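Local structure of putative branched chain amino acid ABC transporter, periplasmic amino acid-binding protein (Brucella ovis, 4XFK) at residues E96-R99 against K100-R104; F306-A309 against L310-K314; K319-T322 against T323-A326; T379-G382 against D383-I386. The protein is a component of an amino-acid transport system, probably the periplasmic receptor that binds branched-chain amino acids for an ABC transporter. The protein carries 1 engineered substitution. All coordinates share one frame; numbering follows the deposited sequence. Where two conformers were deposited one is given.

Interaction 1: residues E96-R99 against K100-R104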
loop_
_atom_site.group_PDB
_atom_site.type_symbol
_atom_site.label_atom_id
_atom_site.label_comp_id
_atom_site.label_asym_id
_atom_site.label_seq_id
_atom_site.Cartn_x
_atom_site.Cartn_y
_atom_site.Cartn_z
ATOM N N GLU A 96 -8.554 -2.975 15.389
ATOM C CA GLU A 96 -8.901 -3.085 16.801
ATOM C C GLU A 96 -10.292 -3.674 16.990
ATOM O O GLU A 96 -10.499 -4.525 17.860
ATOM C CB GLU A 96 -8.783 -1.734 17.510
ATOM C CG GLU A 96 -7.355 -1.355 17.858
ATOM C CD GLU A 96 -6.665 -2.418 18.695
ATOM O OE1 GLU A 96 -7.199 -2.778 19.767
ATOM O OE2 GLU A 96 -5.593 -2.899 18.275
ATOM N N ASP A 97 -11.239 -3.242 16.165
ATOM C CA ASP A 97 -12.588 -3.792 16.240
ATOM C C ASP A 97 -12.607 -5.287 15.915
ATOM O O ASP A 97 -13.316 -6.060 16.570
ATOM C CB ASP A 97 -13.549 -3.032 15.326
ATOM C CG ASP A 97 -13.841 -1.628 15.828
ATOM O OD1 ASP A 97 -13.519 -1.329 17.000
ATOM O OD2 ASP A 97 -14.384 -0.820 15.051
ATOM N N VAL A 98 -11.818 -5.698 14.924
ATOM C CA VAL A 98 -11.712 -7.115 14.590
ATOM C C VAL A 98 -11.049 -7.902 15.727
ATOM O O VAL A 98 -11.523 -8.973 16.118
ATOM C CB VAL A 98 -10.975 -7.337 13.253
ATOM C CG1 VAL A 98 -10.617 -8.806 13.087
ATOM C CG2 VAL A 98 -11.845 -6.832 12.098
ATOM N N ARG A 99 -9.968 -7.358 16.278
ATOM C CA ARG A 99 -9.274 -8.016 17.381
ATOM C C ARG A 99 -10.203 -8.228 18.575
ATOM O O ARG A 99 -10.248 -9.317 19.166
ATOM C CB ARG A 99 -8.034 -7.228 17.807
ATOM C CG ARG A 99 -7.205 -7.954 18.863
ATOM C CD ARG A 99 -6.055 -7.095 19.360
ATOM N NE ARG A 99 -6.560 -5.915 20.053
ATOM C CZ ARG A 99 -6.962 -5.914 21.317
ATOM N NH1 ARG A 99 -6.897 -7.031 22.032
ATOM N NH2 ARG A 99 -7.417 -4.795 21.867
ATOM N N LYS A 100 -10.953 -7.190 18.928
ATOM C CA LYS A 100 -11.857 -7.295 20.069
ATOM C C LYS A 100 -13.039 -8.229 19.809
ATOM O O LYS A 100 -13.453 -8.981 20.692
ATOM C CB LYS A 100 -12.326 -5.914 20.513
ATOM C CG LYS A 100 -11.216 -5.126 21.196
ATOM C CD LYS A 100 -11.714 -3.802 21.734
ATOM C CE LYS A 100 -12.210 -2.911 20.609
ATOM N NZ LYS A 100 -12.603 -1.558 21.098
ATOM N N TYR A 101 -13.566 -8.205 18.591
ATOM C CA TYR A 101 -14.621 -9.135 18.210
ATOM C C TYR A 101 -14.119 -10.566 18.360
ATOM O O TYR A 101 -14.806 -11.436 18.907
ATOM C CB TYR A 101 -15.073 -8.871 16.765
ATOM C CG TYR A 101 -16.097 -9.872 16.270
ATOM C CD1 TYR A 101 -17.459 -9.653 16.464
ATOM C CD2 TYR A 101 -15.706 -11.046 15.628
ATOM C CE1 TYR A 101 -18.401 -10.569 16.026
ATOM C CE2 TYR A 101 -16.647 -11.975 15.197
ATOM C CZ TYR A 101 -17.991 -11.725 15.397
ATOM O OH TYR A 101 -18.934 -12.627 14.972
ATOM N N ASN A 102 -12.907 -10.803 17.878
ATOM C CA ASN A 102 -12.346 -12.146 17.898
ATOM C C ASN A 102 -12.165 -12.681 19.304
ATOM O O ASN A 102 -12.379 -13.863 19.552
ATOM C CB ASN A 102 -11.042 -12.187 17.110
ATOM C CG ASN A 102 -11.274 -12.052 15.624
ATOM O OD1 ASN A 102 -12.406 -12.188 15.146
ATOM N ND2 ASN A 102 -10.206 -11.799 14.877
ATOM N N LEU A 103 -11.803 -11.807 20.239
ATOM C CA LEU A 103 -11.676 -12.217 21.637
ATOM C C LEU A 103 -13.003 -12.707 22.199
ATOM O O LEU A 103 -13.041 -13.602 23.043
ATOM C CB LEU A 103 -11.157 -11.063 22.486
ATOM C CG LEU A 103 -9.684 -10.733 22.265
ATOM C CD1 LEU A 103 -9.269 -9.542 23.109
ATOM C CD2 LEU A 103 -8.829 -11.948 22.590
ATOM N N ARG A 104 -14.090 -12.116 21.720
ATOM C CA ARG A 104 -15.420 -12.424 22.230
ATOM C C ARG A 104 -16.089 -13.570 21.474
ATOM O O ARG A 104 -17.167 -14.029 21.862
ATOM C CB ARG A 104 -16.301 -11.173 22.171
HETATM O O HOH W 1 -11.998 -0.120 19.044
#
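Lys100 NZ and Asp97 OD1 share a water on the exposed flank of helix 88-104, the helix of the beta-alpha-beta unit between strands 81-84 and 111-114. NZ donates to the water at 2.6 Å, and the water donates to OD1 at 2.8 Å. Lys100 NZ and Asp97 OD1 are themselves 4.2 Å apart, so the water completes a contact too long for a salt bridge. The other oxygen, Asp97 OD2, bonds Gln93 NE2 one turn earlier. Lys100 gets there by a bend at chi3 (-63°), which folds its chain back along the helix. On the way CG and CE lie by Glu96 O, the carbonyl that also accepts Lys100 N in a regular helical bond of 2.9 Å. In the Glu96 conformer given, one of two, OE1 takes both NE and NH2 of Arg99 side-on, a salt bridge lying in the guanidinium plane, with NH2 at 2.9 Å; it belongs to this conformer and may not hold in the other. Lys100 CG covers one face of that guanidinium, while Leu103 runs alongside Arg99 with CD1 3.6 Å from NH1. Towards the protein interior Tyr101 packs on Ile75 of helix 63-76. Asn102, whose OD1 accepts Val110 N, lies beside Val98 and points the same way, its ND2 3.5 Å from Val98 CG1.

Interaction 2: residues F306-A309 against L310-K314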
loop_
_atom_site.group_PDB
_atom_site.type_symbol
_atom_site.label_atom_id
_atom_site.label_comp_id
_atom_site.label_asym_id
_atom_site.label_seq_id
_atom_site.Cartn_x
_atom_site.Cartn_y
_atom_site.Cartn_z
ATOM N N PHE A 306 -3.034 -14.770 -0.793
ATOM C CA PHE A 306 -4.251 -15.249 -0.156
ATOM C C PHE A 306 -4.860 -16.416 -0.933
ATOM O O PHE A 306 -5.245 -17.427 -0.346
ATOM C CB PHE A 306 -5.247 -14.093 -0.024
ATOM C CG PHE A 306 -6.586 -14.500 0.513
ATOM C CD1 PHE A 306 -6.728 -14.973 1.813
ATOM C CD2 PHE A 306 -7.714 -14.416 -0.288
ATOM C CE1 PHE A 306 -7.969 -15.352 2.296
ATOM C CE2 PHE A 306 -8.950 -14.782 0.197
ATOM C CZ PHE A 306 -9.075 -15.250 1.485
ATOM N N GLY A 307 -4.929 -16.295 -2.255
ATOM C CA GLY A 307 -5.463 -17.366 -3.076
ATOM C C GLY A 307 -4.644 -18.638 -2.970
ATOM O O GLY A 307 -5.182 -19.751 -2.983
ATOM N N GLU A 308 -3.332 -18.482 -2.859
ATOM C CA GLU A 308 -2.456 -19.626 -2.679
ATOM C C GLU A 308 -2.735 -20.300 -1.334
ATOM O O GLU A 308 -2.802 -21.525 -1.254
ATOM C CB GLU A 308 -0.994 -19.200 -2.805
ATOM C CG GLU A 308 0.017 -20.262 -2.399
ATOM C CD GLU A 308 0.100 -21.425 -3.364
ATOM O OE1 GLU A 308 -0.469 -21.341 -4.477
ATOM O OE2 GLU A 308 0.742 -22.437 -2.997
ATOM N N ALA A 309 -2.915 -19.497 -0.288
ATOM C CA ALA A 309 -3.301 -20.018 1.021
ATOM C C ALA A 309 -4.590 -20.834 0.940
ATOM O O ALA A 309 -4.679 -21.924 1.506
ATOM C CB ALA A 309 -3.472 -18.882 2.006
ATOM N N LEU A 310 -5.584 -20.319 0.225
ATOM C CA LEU A 310 -6.858 -21.016 0.107
ATOM C C LEU A 310 -6.683 -22.392 -0.532
ATOM O O LEU A 310 -7.347 -23.350 -0.135
ATOM C CB LEU A 310 -7.862 -20.188 -0.696
ATOM C CG LEU A 310 -8.423 -18.924 -0.036
ATOM C CD1 LEU A 310 -9.441 -18.246 -0.959
ATOM C CD2 LEU A 310 -9.038 -19.227 1.331
ATOM N N LYS A 311 -5.776 -22.490 -1.502
ATOM C CA LYS A 311 -5.505 -23.768 -2.157
ATOM C C LYS A 311 -4.916 -24.782 -1.184
ATOM O O LYS A 311 -5.016 -25.990 -1.409
ATOM C CB LYS A 311 -4.530 -23.589 -3.324
ATOM C CG LYS A 311 -5.055 -22.755 -4.471
ATOM C CD LYS A 311 -4.016 -22.631 -5.575
ATOM C CE LYS A 311 -4.507 -21.707 -6.666
ATOM N NZ LYS A 311 -3.503 -21.584 -7.757
ATOM N N ASN A 312 -4.288 -24.293 -0.116
ATOM C CA ASN A 312 -3.548 -25.158 0.801
ATOM C C ASN A 312 -4.321 -25.525 2.055
ATOM O O ASN A 312 -3.850 -26.313 2.877
ATOM C CB ASN A 312 -2.205 -24.526 1.171
ATOM C CG ASN A 312 -1.312 -24.333 -0.034
ATOM O OD1 ASN A 312 -1.448 -25.034 -1.036
ATOM N ND2 ASN A 312 -0.403 -23.371 0.049
ATOM N N VAL A 313 -5.511 -24.958 2.202
ATOM C CA VAL A 313 -6.374 -25.307 3.321
ATOM C C VAL A 313 -6.827 -26.749 3.146
ATOM O O VAL A 313 -7.236 -27.149 2.055
ATOM C CB VAL A 313 -7.584 -24.350 3.413
ATOM C CG1 VAL A 313 -8.613 -24.865 4.413
ATOM C CG2 VAL A 313 -7.107 -22.952 3.799
ATOM N N LYS A 314 -6.718 -27.540 4.209
ATOM C CA LYS A 314 -7.102 -28.945 4.146
ATOM C C LYS A 314 -8.609 -29.072 3.965
ATOM O O LYS A 314 -9.374 -28.379 4.629
ATOM C CB LYS A 314 -6.660 -29.678 5.415
HETATM O O HOH W 2 2.484 -22.093 -0.885
HETATM O O HOH W 3 -1.534 -19.829 -6.348
HETATM O O HOH W 4 -0.511 -22.851 -6.677
#
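Leu310 lies across one face of the Phe306 ring, one turn further along helix 296-312. Its CG stands 4.2 Å from the ring centroid and 18° off the normal, a CH-pi contact, and the two methyls spread over the far rim, CD1 coming to 3.7 Å from Phe306 CE2. The phenyl has CG anti to the backbone N (chi1 175°), which swings the ring forward under the leucine. The pair faces inward: Phe306 also meets Ile325 and Ile329 of helix 322-331, and Leu310 meets Leu12 and Phe48. On the outer side Glu308, bent at chi2, crosses the extended Lys311 chain at about a right angle, its OE1 4.5 Å from Lys311 NZ. Two waters bridge these atoms, one 2.6 Å from OE1 and 3.0 Å from NZ, the other held only weakly by NZ. The carboxylate stands almost perpendicular to the Asn312 amide, whose ND2 gives OE2 a weak bond of 3.4 Å. A third water donates to Glu308 OE2 and is weakly bonded by Asn312 ND2. Glu308 and Lys311 thus meet through water and not in a direct salt bridge, so solvent probably weakens their attraction, whereas the Phe306-Leu310 contact depends on close apolar packing.

Interaction 3: residues K319-T322 against T323-A326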
loop_
_atom_site.group_PDB
_atom_site.type_symbol
_atom_site.label_atom_id
_atom_site.label_comp_id
_atom_site.label_asym_id
_atom_site.label_seq_id
_atom_site.Cartn_x
_atom_site.Cartn_y
_atom_site.Cartn_z
ATOM N N LYS A 319 -17.291 -26.609 6.456
ATOM C CA LYS A 319 -17.247 -25.342 7.178
ATOM C C LYS A 319 -15.987 -24.561 6.838
ATOM O O LYS A 319 -14.971 -25.134 6.443
ATOM C CB LYS A 319 -17.321 -25.566 8.690
ATOM N N ILE A 320 -16.061 -23.246 6.988
ATOM C CA ILE A 320 -14.902 -22.398 6.769
ATOM C C ILE A 320 -14.279 -22.005 8.094
ATOM O O ILE A 320 -14.957 -21.508 8.986
ATOM C CB ILE A 320 -15.279 -21.168 5.962
ATOM C CG1 ILE A 320 -15.681 -21.617 4.556
ATOM C CG2 ILE A 320 -14.124 -20.171 5.937
ATOM C CD1 ILE A 320 -15.996 -20.513 3.629
ATOM N N ASN A 321 -12.980 -22.249 8.211
ATOM C CA ASN A 321 -12.250 -22.013 9.447
ATOM C C ASN A 321 -11.190 -20.955 9.200
ATOM O O ASN A 321 -10.196 -21.206 8.528
ATOM C CB ASN A 321 -11.620 -23.324 9.918
ATOM C CG ASN A 321 -10.972 -23.207 11.278
ATOM O OD1 ASN A 321 -10.184 -22.303 11.529
ATOM N ND2 ASN A 321 -11.305 -24.136 12.171
ATOM N N THR A 322 -11.407 -19.767 9.751
ATOM C CA THR A 322 -10.497 -18.662 9.499
ATOM C C THR A 322 -9.131 -18.854 10.156
ATOM O O THR A 322 -8.158 -18.271 9.710
ATOM C CB THR A 322 -11.096 -17.329 9.938
ATOM O OG1 THR A 322 -11.555 -17.457 11.285
ATOM C CG2 THR A 322 -12.271 -16.941 9.046
ATOM N N THR A 323 -9.051 -19.656 11.214
ATOM C CA THR A 323 -7.752 -19.944 11.809
ATOM C C THR A 323 -6.924 -20.787 10.852
ATOM O O THR A 323 -5.738 -20.529 10.660
ATOM C CB THR A 323 -7.881 -20.637 13.173
ATOM O OG1 THR A 323 -8.680 -19.809 14.021
ATOM C CG2 THR A 323 -6.504 -20.837 13.807
ATOM N N ASP A 324 -7.555 -21.774 10.223
ATOM C CA ASP A 324 -6.872 -22.581 9.219
ATOM C C ASP A 324 -6.442 -21.724 8.034
ATOM O O ASP A 324 -5.348 -21.904 7.505
ATOM C CB ASP A 324 -7.743 -23.755 8.756
ATOM C CG ASP A 324 -7.961 -24.788 9.844
ATOM O OD1 ASP A 324 -7.133 -24.855 10.780
ATOM O OD2 ASP A 324 -8.958 -25.533 9.758
ATOM N N ILE A 325 -7.284 -20.779 7.623
ATOM C CA ILE A 325 -6.905 -19.878 6.538
ATOM C C ILE A 325 -5.699 -19.027 6.957
ATOM O O ILE A 325 -4.737 -18.894 6.203
ATOM C CB ILE A 325 -8.084 -18.985 6.086
ATOM C CG1 ILE A 325 -9.172 -19.847 5.428
ATOM C CG2 ILE A 325 -7.604 -17.895 5.124
ATOM C CD1 ILE A 325 -10.479 -19.111 5.170
ATOM N N ALA A 326 -5.736 -18.500 8.176
ATOM C CA ALA A 326 -4.637 -17.683 8.683
ATOM C C ALA A 326 -3.312 -18.446 8.689
ATOM O O ALA A 326 -2.281 -17.931 8.249
ATOM C CB ALA A 326 -4.959 -17.178 10.082
HETATM O O HOH W 5 -11.365 -19.531 13.508
#
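Extended at Ile320 and Asn321, the chain turns into helix 322-331 at Thr322, and the first helical bonds follow at once, Ile325 N to Asn321 O at 3.1 Å and Ala326 N to Thr322 O at 2.9 Å. Asn321 has CG anti to its own nitrogen (chi1 -173°), which carries the amide forward over the first turn. There OD1 accepts Asp324 N at 3.0 Å in a fairly straight bond (160°), although the donor stands well above the amide plane, and it takes Thr323 N in a weak, strongly bent bond. This is an N-cap: the side-chain oxygen supplies an acceptor to amides that have no helical carbonyl before them. The amide of Asn321 also stacks on the carboxylate of Asp324, the planes 18° apart, with Asp324 OD2 3.4 Å from Asn321 CG. The negative carboxylate at this helix start would be expected to interact favourably with the helix dipole. The two threonine hydroxyls share a water, 3.0 Å from Thr322 OG1 and 2.7 Å from Thr323 OG1. Each also reaches outside, Thr322 OG1 to Glu109 O and Thr323 OG1 to Tyr130 OH. On the buried side Ile320 CG2 meets the end of Ile325, CD1, at 3.9 Å, while Ile325 and Ala326 both pack on Leu111 of strand 111-114.

Interaction 4: residues T379-G382 against D383-I386. With ACT (acetate ion), chain C.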
loop_
_atom_site.group_PDB
_atom_site.type_symbol
_atom_site.label_atom_id
_atom_site.label_comp_id
_atom_site.label_asym_id
_atom_site.label_seq_id
_atom_site.Cartn_x
_atom_site.Cartn_y
_atom_site.Cartn_z
ATOM N N THR A 379 16.000 -2.772 -8.050
ATOM C CA THR A 379 15.074 -3.671 -7.374
ATOM C C THR A 379 15.760 -4.279 -6.166
ATOM O O THR A 379 16.846 -4.849 -6.279
ATOM C CB THR A 379 14.591 -4.801 -8.289
ATOM O OG1 THR A 379 13.803 -4.250 -9.348
ATOM C CG2 THR A 379 13.747 -5.798 -7.504
ATOM N N PHE A 380 15.132 -4.129 -5.007
ATOM C CA PHE A 380 15.602 -4.772 -3.794
ATOM C C PHE A 380 14.838 -6.069 -3.614
ATOM O O PHE A 380 13.624 -6.110 -3.807
ATOM C CB PHE A 380 15.382 -3.865 -2.585
ATOM C CG PHE A 380 16.236 -2.637 -2.589
ATOM C CD1 PHE A 380 17.589 -2.722 -2.281
ATOM C CD2 PHE A 380 15.695 -1.397 -2.886
ATOM C CE1 PHE A 380 18.393 -1.588 -2.283
ATOM C CE2 PHE A 380 16.490 -0.254 -2.880
ATOM C CZ PHE A 380 17.844 -0.350 -2.582
ATOM N N THR A 381 15.544 -7.128 -3.238
ATOM C CA THR A 381 14.894 -8.412 -2.983
ATOM C C THR A 381 13.976 -8.311 -1.767
ATOM O O THR A 381 14.014 -7.330 -1.023
ATOM C CB THR A 381 15.922 -9.521 -2.692
ATOM O OG1 THR A 381 16.605 -9.205 -1.475
ATOM C CG2 THR A 381 16.923 -9.656 -3.826
ATOM N N GLY A 382 13.144 -9.329 -1.572
ATOM C CA GLY A 382 12.317 -9.424 -0.381
ATOM C C GLY A 382 13.136 -9.311 0.898
ATOM O O GLY A 382 12.798 -8.546 1.800
ATOM N N ASP A 383 14.243 -10.044 0.970
ATOM C CA ASP A 383 15.102 -9.964 2.149
ATOM C C ASP A 383 15.691 -8.561 2.351
ATOM O O ASP A 383 15.840 -8.095 3.482
ATOM C CB ASP A 383 16.215 -11.011 2.077
ATOM C CG ASP A 383 15.707 -12.418 2.341
ATOM O OD1 ASP A 383 14.711 -12.556 3.082
ATOM O OD2 ASP A 383 16.301 -13.384 1.815
ATOM N N GLU A 384 16.022 -7.891 1.253
ATOM C CA GLU A 384 16.548 -6.537 1.322
ATOM C C GLU A 384 15.478 -5.508 1.675
ATOM O O GLU A 384 15.792 -4.453 2.229
ATOM C CB GLU A 384 17.232 -6.163 0.001
ATOM C CG GLU A 384 18.560 -6.880 -0.240
ATOM C CD GLU A 384 19.112 -6.657 -1.643
ATOM O OE1 GLU A 384 18.318 -6.382 -2.559
ATOM O OE2 GLU A 384 20.345 -6.759 -1.841
ATOM N N SER A 385 14.221 -5.821 1.369
ATOM C CA SER A 385 13.136 -4.842 1.489
ATOM C C SER A 385 12.408 -4.861 2.830
ATOM O O SER A 385 12.085 -3.805 3.385
ATOM C CB SER A 385 12.114 -5.029 0.362
ATOM O OG SER A 385 12.701 -4.824 -0.908
ATOM N N ILE A 386 12.112 -6.054 3.335
ATOM C CA ILE A 386 11.285 -6.146 4.533
ATOM C C ILE A 386 11.982 -5.515 5.743
ATOM O O ILE A 386 13.198 -5.646 5.914
ATOM C CB ILE A 386 10.859 -7.611 4.816
ATOM C CG1 ILE A 386 9.704 -7.634 5.821
ATOM C CG2 ILE A 386 12.063 -8.487 5.271
ATOM C CD1 ILE A 386 9.059 -8.994 5.984
HETATM C C ACT C . 15.305 -2.784 -12.447
HETATM O O ACT C . 16.490 -2.416 -12.630
HETATM O OXT ACT C . 14.859 -2.596 -11.294
HETATM C CH3 ACT C . 14.471 -3.393 -13.538
HETATM O O HOH W 6 19.048 -5.771 -5.155
#
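Among the backbone bonds, Gly382 O accepts twice: from Ile386 N at 3.0 Å, almost straight, and from Ser385 N at 3.1 Å, which comes from well above the carbonyl plane. Side-chain bonds tie the end of strand 373-380 to the single-turn helix 382-385. Thr381 OG1, placed between its backbone N and carbonyl carbon (chi1 65°), accepts Glu384 N at 3.1 Å. In return the extended Glu384 side chain brings OE1 back to Thr381 N at 3.0 Å, met on the anti side of the carboxylate. This reciprocal pair is a capping box, with Thr381 as the N-cap. Ser385 OG adds a bond of 2.8 Å to Thr381 O, above the carbonyl plane. Water-mediated contact widens the grip, one water donating to both Glu384 OE1 and Thr379 O. Of the charged groups, Asp383 OD1 forms a salt bridge with Lys351. The Phe380 ring packs on Val356 of strand 350-360 and on helix 138-152, and at its edge, near the ring plane, Glu384 OE1 lies 3.7 Å from Phe380 CD1. Thr379 OG1 donates to OXT of an acetate ion at 2.8 Å, an ion probably left from crystallisation.

In the fold
Interactions 2 and 3 touch directly: Phe306, Leu310 and Val313 pack on Ile325, joining helices 296-312 and 322-331, which follow each other in the chain. Interaction 1 touches neither, yet Glu109 and Tyr130 link it to interaction 3, since Asn102 packs on both and Thr322 and Thr323 bond to them. Interaction 4 lies apart, about 32 Å from interaction 1 between centres, at the end of a strand in the mixed sheet. All four are partly buried. Interactions 1 and 2 lie along helices, with water-bridged charges outward and packing side chains inward. Interactions 3 and 4 are helix starts, where side-chain oxygens satisfy backbone amides, by an asparagine cap in one and a threonine-glutamate box in the other.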